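Local coordinates for aerobactin synthase IucA (Klebsiella pneumoniae subsp. pneumoniae, PDB 5JM8), which probably catalyses an ATP-dependent ligation step in assembly of the siderophore aerobactin, as a member of the NIS (non-ribosomal-peptide-synthetase-independent siderophore) synthetase family, at residues 175-180 / 259-264; 275-280 / 344-349. All coordinates share one frame; numbering follows the deposited sequence.

Contact 1. Residues 175-180 / 259-264. With ATP (adenosine-5'-triphosphate), chain I.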
# COMPACT_ATOMS: atom_id res chain seq x y z
N PRO A 175 -11.18 12.31 15.57
CA PRO A 175 -11.59 13.13 14.44
C PRO A 175 -10.42 13.56 13.57
O PRO A 175 -9.26 13.30 13.90
CB PRO A 175 -12.22 14.34 15.11
CG PRO A 175 -11.37 14.53 16.32
CD PRO A 175 -10.96 13.14 16.78
N HIS A 176 -10.73 14.23 12.47
CA HIS A 176 -9.71 14.88 11.67
C HIS A 176 -10.33 16.06 10.93
O HIS A 176 -11.55 16.12 10.76
CB HIS A 176 -9.07 13.90 10.69
CG HIS A 176 -10.04 13.27 9.74
ND1 HIS A 176 -10.70 12.09 10.01
CD2 HIS A 176 -10.45 13.65 8.51
CE1 HIS A 176 -11.48 11.78 8.99
NE2 HIS A 176 -11.34 12.71 8.06
N PHE A 177 -9.49 17.00 10.52
CA PHE A 177 -9.97 18.19 9.83
C PHE A 177 -8.85 18.88 9.07
O PHE A 177 -7.68 18.79 9.47
CB PHE A 177 -10.59 19.16 10.83
CG PHE A 177 -9.69 19.50 11.98
CD1 PHE A 177 -8.68 20.44 11.83
CD2 PHE A 177 -9.85 18.90 13.22
CE1 PHE A 177 -7.85 20.76 12.88
CE2 PHE A 177 -9.02 19.21 14.27
CZ PHE A 177 -8.02 20.14 14.11
N PRO A 178 -9.18 19.56 7.97
CA PRO A 178 -8.15 20.34 7.28
C PRO A 178 -7.88 21.65 8.02
O PRO A 178 -8.75 22.11 8.76
CB PRO A 178 -8.77 20.59 5.91
CG PRO A 178 -10.22 20.66 6.17
CD PRO A 178 -10.49 19.69 7.31
N LEU A 179 -6.70 22.23 7.83
CA LEU A 179 -6.35 23.47 8.51
C LEU A 179 -7.14 24.65 7.96
O LEU A 179 -7.68 24.59 6.86
CB LEU A 179 -4.86 23.77 8.37
CG LEU A 179 -3.89 22.79 9.02
CD1 LEU A 179 -2.46 23.27 8.80
CD2 LEU A 179 -4.19 22.64 10.50
N ARG A 180 -7.20 25.72 8.75
CA ARG A 180 -7.70 27.00 8.28
C ARG A 180 -6.51 27.80 7.78
O ARG A 180 -5.40 27.64 8.30
CB ARG A 180 -8.43 27.74 9.39
CG ARG A 180 -9.08 29.04 8.96
CD ARG A 180 -9.88 29.63 10.10
NE ARG A 180 -10.60 30.84 9.71
CZ ARG A 180 -11.80 30.85 9.13
NH1 ARG A 180 -12.42 29.72 8.86
NH2 ARG A 180 -12.37 32.01 8.83
N TRP A 259 -5.89 16.61 9.16
CA TRP A 259 -5.01 16.64 10.33
C TRP A 259 -5.67 15.98 11.53
O TRP A 259 -6.87 16.12 11.73
CB TRP A 259 -4.62 18.07 10.66
CG TRP A 259 -3.68 18.66 9.68
CD1 TRP A 259 -4.00 19.19 8.46
CD2 TRP A 259 -2.27 18.78 9.81
NE1 TRP A 259 -2.86 19.64 7.83
CE2 TRP A 259 -1.79 19.39 8.64
CE3 TRP A 259 -1.36 18.42 10.81
CZ2 TRP A 259 -0.44 19.66 8.44
CZ3 TRP A 259 -0.02 18.69 10.61
CH2 TRP A 259 0.43 19.30 9.43
N LEU A 260 -4.87 15.28 12.32
CA LEU A 260 -5.36 14.55 13.48
C LEU A 260 -4.89 15.21 14.78
O LEU A 260 -3.69 15.34 15.00
CB LEU A 260 -4.88 13.10 13.46
CG LEU A 260 -5.61 12.09 12.57
CD1 LEU A 260 -5.49 12.42 11.09
CD2 LEU A 260 -5.08 10.70 12.85
N PRO A 261 -5.84 15.65 15.63
CA PRO A 261 -5.37 16.09 16.95
C PRO A 261 -4.76 14.94 17.74
O PRO A 261 -5.35 13.86 17.79
CB PRO A 261 -6.64 16.62 17.63
CG PRO A 261 -7.78 16.07 16.84
CD PRO A 261 -7.27 15.92 15.44
N THR A 262 -3.59 15.16 18.33
CA THR A 262 -2.90 14.12 19.07
C THR A 262 -3.27 14.17 20.55
O THR A 262 -4.17 14.92 20.94
CB THR A 262 -1.37 14.24 18.92
OG1 THR A 262 -0.91 15.45 19.56
CG2 THR A 262 -0.98 14.27 17.45
N THR A 263 -2.59 13.37 21.36
CA THR A 263 -2.86 13.30 22.80
C THR A 263 -2.93 14.67 23.47
O THR A 263 -3.67 14.86 24.44
CB THR A 263 -1.78 12.46 23.52
OG1 THR A 263 -0.49 12.76 22.98
CG2 THR A 263 -2.06 10.97 23.37
N SER A 264 -2.18 15.63 22.94
CA SER A 264 -2.09 16.97 23.54
C SER A 264 -3.08 17.94 22.91
O SER A 264 -3.12 19.12 23.28
CB SER A 264 -0.68 17.52 23.39
OG SER A 264 -0.26 17.47 22.03
PG ATP I . 3.02 18.30 22.79
O1G ATP I . 2.19 18.32 21.53
O2G ATP I . 3.58 16.93 23.12
O3G ATP I . 4.05 19.40 22.86
PB ATP I . 2.10 19.58 25.23
O1B ATP I . 0.73 20.14 25.53
O2B ATP I . 3.26 20.52 25.02
O3B ATP I . 1.96 18.55 23.98
PA ATP I . 2.39 18.82 27.97
O1A ATP I . 2.50 20.31 28.20
O2A ATP I . 3.36 17.88 28.65
O3A ATP I . 2.48 18.53 26.39
O5' ATP I . 0.91 18.31 28.34
C5' ATP I . 0.62 16.93 28.16
C4' ATP I . -0.84 16.69 27.80
O4' ATP I . -1.05 15.29 27.70
C3' ATP I . -1.81 17.23 28.84
O3' ATP I . -2.81 18.03 28.19
C2' ATP I . -2.42 16.02 29.50
O2' ATP I . -3.83 16.16 29.69
C1' ATP I . -2.13 14.87 28.55
N9 ATP I . -1.74 13.64 29.27
C8 ATP I . -2.40 12.47 29.18
N7 ATP I . -1.81 11.52 29.95
C5 ATP I . -0.74 12.09 30.54
C6 ATP I . 0.31 11.65 31.48
N6 ATP I . 0.31 10.37 31.92
N1 ATP I . 1.24 12.55 31.86
C2 ATP I . 1.23 13.82 31.41
N3 ATP I . 0.30 14.29 30.56
C4 ATP I . -0.70 13.49 30.09

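Contact 2. Residues 275-280 / 344-349. With ATP (adenosine-5'-triphosphate), chain I.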
# COMPACT_ATOMS: atom_id res chain seq x y z
N ASP A 275 6.06 18.11 8.24
CA ASP A 275 6.02 18.79 9.53
C ASP A 275 4.72 18.54 10.27
O ASP A 275 3.64 18.49 9.67
CB ASP A 275 6.20 20.30 9.34
CG ASP A 275 7.60 20.67 8.89
OD1 ASP A 275 8.57 20.05 9.37
OD2 ASP A 275 7.73 21.59 8.06
N MET A 276 4.83 18.37 11.58
CA MET A 276 3.68 18.48 12.47
C MET A 276 3.55 19.94 12.86
O MET A 276 4.48 20.72 12.66
CB MET A 276 3.84 17.60 13.71
CG MET A 276 3.94 16.12 13.43
SD MET A 276 3.89 15.17 14.96
CE MET A 276 4.38 13.54 14.38
N ILE A 277 2.41 20.32 13.41
CA ILE A 277 2.20 21.70 13.84
C ILE A 277 1.58 21.74 15.24
O ILE A 277 0.64 21.00 15.54
CB ILE A 277 1.34 22.47 12.82
CG1 ILE A 277 1.31 23.96 13.17
CG2 ILE A 277 -0.06 21.88 12.73
CD1 ILE A 277 0.98 24.84 11.98
N LYS A 278 2.14 22.59 16.09
CA LYS A 278 1.71 22.74 17.47
C LYS A 278 1.22 24.16 17.71
O LYS A 278 2.02 25.09 17.81
CB LYS A 278 2.86 22.40 18.42
CG LYS A 278 2.54 22.58 19.89
CD LYS A 278 3.69 22.10 20.76
CE LYS A 278 3.43 22.32 22.23
NZ LYS A 278 4.50 21.74 23.08
N PHE A 279 -0.09 24.32 17.81
CA PHE A 279 -0.71 25.64 17.87
C PHE A 279 -0.82 26.19 19.29
O PHE A 279 -0.95 25.44 20.25
CB PHE A 279 -2.11 25.61 17.26
CG PHE A 279 -2.12 25.42 15.77
CD1 PHE A 279 -1.76 26.44 14.91
CD2 PHE A 279 -2.53 24.21 15.23
CE1 PHE A 279 -1.79 26.26 13.55
CE2 PHE A 279 -2.55 24.02 13.86
CZ PHE A 279 -2.18 25.05 13.02
N SER A 280 -0.77 27.51 19.39
CA SER A 280 -1.19 28.21 20.59
C SER A 280 -2.70 28.11 20.66
O SER A 280 -3.40 28.76 19.88
CB SER A 280 -0.72 29.67 20.57
OG SER A 280 -1.05 30.33 21.78
N SER A 344 -1.88 33.52 18.26
CA SER A 344 -1.78 33.12 16.85
C SER A 344 -0.57 32.22 16.61
O SER A 344 -0.43 31.64 15.53
CB SER A 344 -1.67 34.35 15.95
OG SER A 344 -0.46 35.04 16.17
N LEU A 345 0.29 32.09 17.61
CA LEU A 345 1.54 31.35 17.47
C LEU A 345 1.33 29.87 17.15
O LEU A 345 0.36 29.26 17.59
CB LEU A 345 2.37 31.45 18.75
CG LEU A 345 2.98 32.81 19.09
CD1 LEU A 345 3.55 32.78 20.50
CD2 LEU A 345 4.05 33.20 18.09
N PHE A 346 2.26 29.33 16.38
CA PHE A 346 2.41 27.89 16.24
C PHE A 346 3.88 27.56 16.06
O PHE A 346 4.68 28.44 15.72
CB PHE A 346 1.60 27.35 15.06
CG PHE A 346 2.07 27.84 13.72
CD1 PHE A 346 3.16 27.26 13.09
CD2 PHE A 346 1.41 28.88 13.07
CE1 PHE A 346 3.60 27.72 11.86
CE2 PHE A 346 1.84 29.33 11.84
CZ PHE A 346 2.93 28.75 11.23
N ALA A 347 4.24 26.31 16.31
CA ALA A 347 5.59 25.84 16.06
C ALA A 347 5.54 24.62 15.15
O ALA A 347 4.58 23.85 15.19
CB ALA A 347 6.28 25.50 17.36
N LEU A 348 6.56 24.47 14.32
CA LEU A 348 6.62 23.35 13.38
C LEU A 348 7.56 22.27 13.90
O LEU A 348 8.73 22.53 14.19
CB LEU A 348 7.08 23.84 12.01
CG LEU A 348 6.12 24.78 11.29
CD1 LEU A 348 6.76 25.32 10.03
CD2 LEU A 348 4.80 24.09 10.96
N ARG A 349 7.03 21.06 13.99
CA ARG A 349 7.75 19.92 14.56
C ARG A 349 8.08 18.91 13.47
O ARG A 349 7.24 18.58 12.63
CB ARG A 349 6.91 19.28 15.67
CG ARG A 349 7.44 17.97 16.22
CD ARG A 349 6.52 17.44 17.31
NE ARG A 349 6.50 18.33 18.46
CZ ARG A 349 5.48 18.43 19.32
NH1 ARG A 349 4.38 17.70 19.15
NH2 ARG A 349 5.56 19.27 20.34
PG ATP I . 3.02 18.30 22.79
O1G ATP I . 2.19 18.32 21.53
O2G ATP I . 3.58 16.93 23.12
O3G ATP I . 4.05 19.40 22.86
PB ATP I . 2.10 19.58 25.23
O1B ATP I . 0.73 20.14 25.53
O2B ATP I . 3.26 20.52 25.02
O3B ATP I . 1.96 18.55 23.98
PA ATP I . 2.39 18.82 27.97
O1A ATP I . 2.50 20.31 28.20
O2A ATP I . 3.36 17.88 28.65
O3A ATP I . 2.48 18.53 26.39
O5' ATP I . 0.91 18.31 28.34
C5' ATP I . 0.62 16.93 28.16
C4' ATP I . -0.84 16.69 27.80
O4' ATP I . -1.05 15.29 27.70
C3' ATP I . -1.81 17.23 28.84
O3' ATP I . -2.81 18.03 28.19
C2' ATP I . -2.42 16.02 29.50
O2' ATP I . -3.83 16.16 29.69
C1' ATP I . -2.13 14.87 28.55
N9 ATP I . -1.74 13.64 29.27
C8 ATP I . -2.40 12.47 29.18
N7 ATP I . -1.81 11.52 29.95
C5 ATP I . -0.74 12.09 30.54
C6 ATP I . 0.31 11.65 31.48
N6 ATP I . 0.31 10.37 31.92
N1 ATP I . 1.24 12.55 31.86
C2 ATP I . 1.23 13.82 31.41
N3 ATP I . 0.30 14.29 30.56
C4 ATP I . -0.70 13.49 30.09

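Contact 1. Residues 175-180 / 259-264
Trp259 carries CG anti to its carbonyl carbon (chi1 -71°), and Leu179 CG likewise sits beside its backbone N, so the indole and the isobutyl group meet obliquely. Leu179 CG stands over one face of the indole, 3.8 Å from the centroid of the Trp259 five-membered ring, a CH-pi contact; Leu179 CD1 lies over the same face, nearer the rim. Phe177 CG takes the crowded position between backbone N and carbonyl carbon (chi1 54°), which brings Phe177 CE2 to 3.9 Å from Pro261 CD. One residue before His176, Pro175 CG crosses Pro261 CG obliquely at 3.9 Å.

Backbone pairing is confined to one antiparallel hydrogen-bonded pair. Phe177 N donates to Trp259 O at 3.0 Å, in the carbonyl plane and on a lone pair, whereas Trp259 N reaches Phe177 O at 2.8 Å from well above that carbonyl's plane. The strand segments run at 97° to each other, consistent with so brief a pairing. His176 CA adds a CA-H...O contact to Trp259 O, while its NE2 is hydrogen-bonded to Glu133 of the second subunit.

Beyond Pro261 the chain leaves the strand for the nucleotide, where Ser264 OG gives a hydrogen bond to ATP O1G at 2.6 Å. The chemistry is thus divided: apolar groups and two backbone N-H...O hydrogen bonds join the strands, and a hydroxyl at the other end of 259-264 grips the gamma-phosphate.

Contact 2. Residues 275-280 / 344-349
Two neighbouring strands of the antiparallel sheet beside the nucleotide, 275-279 and 345-349, form this contact, and one of their faces supplies two cationic side chains to the triphosphate. The segments run at 155°, their axes approaching to 4.4 Å. Met276 with Arg349 and Lys278 with Ala347 are hydrogen-bonded pairs; Ile277 with Leu348 and Phe279 with Phe346 are non-hydrogen-bonded pairs. Lys278 N points nearly along the C=O axis of Ala347, whereas Arg349 N lies well above the carbonyl plane of Met276, and Ser280 N extends the ladder to Leu345 O.

On the nucleotide side, Lys278 is extended throughout, with CG anti to the backbone N. Its NZ donates to ATP O2B at 2.6 Å and to ATP O3G at 2.4 Å, the latter very short, and also forms a salt bridge with Asp447, a magnesium ligand. Arg349 starts extended but bends at chi3 (-65°), crossing Lys278 obliquely so that NH2 meets ATP O3G at 2.9 Å and NH1 meets ATP O1G at 3.3 Å. Lys278 NZ and Arg349 NH2 are 3.8 Å apart; phosphate, Asp447 and Glu327, which forms a salt bridge with Arg349 NH2, probably offset the repulsion between them.

The opposite face is apolar. Ile277 CD1 sits over the Phe346 ring, 3.8 Å from its centroid, and also reaches Leu348 CD2. Phe346 CB lies 3.5 Å from Phe279 CD1, and the crowded chi1 of Phe346 turns its ring beside that of Phe279, planes at 68°. Helix 198-209 packs against this face through Leu202 and Phe205. An antiparallel sheet giving Lys278 and Arg349 to the triphosphate from one face, beside the magnesium site, and packing on a helix with the other forms the nucleotide site of this IucA/IucC-family synthetase.

From the N terminus, the chain passes through 175-180, on strand 177-185, and returns 79 residues later at 259-264, closing contact 1. It then turns through strand 267-269 into 275-280 and comes back after a further 64 residues at 344-349, so contact 2 closes a second loop in series, neither enclosing nor crossing the first. Strand 267-269 pairs with both 258-261 and 275-284, linking the two contacts within one sheet, while contact 1 joins that sheet to the three-stranded sheet holding 177-185. They touch directly: Trp259 CH2 lies 3.3 Å from Asp275 O, and Leu179 CD2 packs on Phe279 CE2. Both converge on the ATP gamma-phosphate.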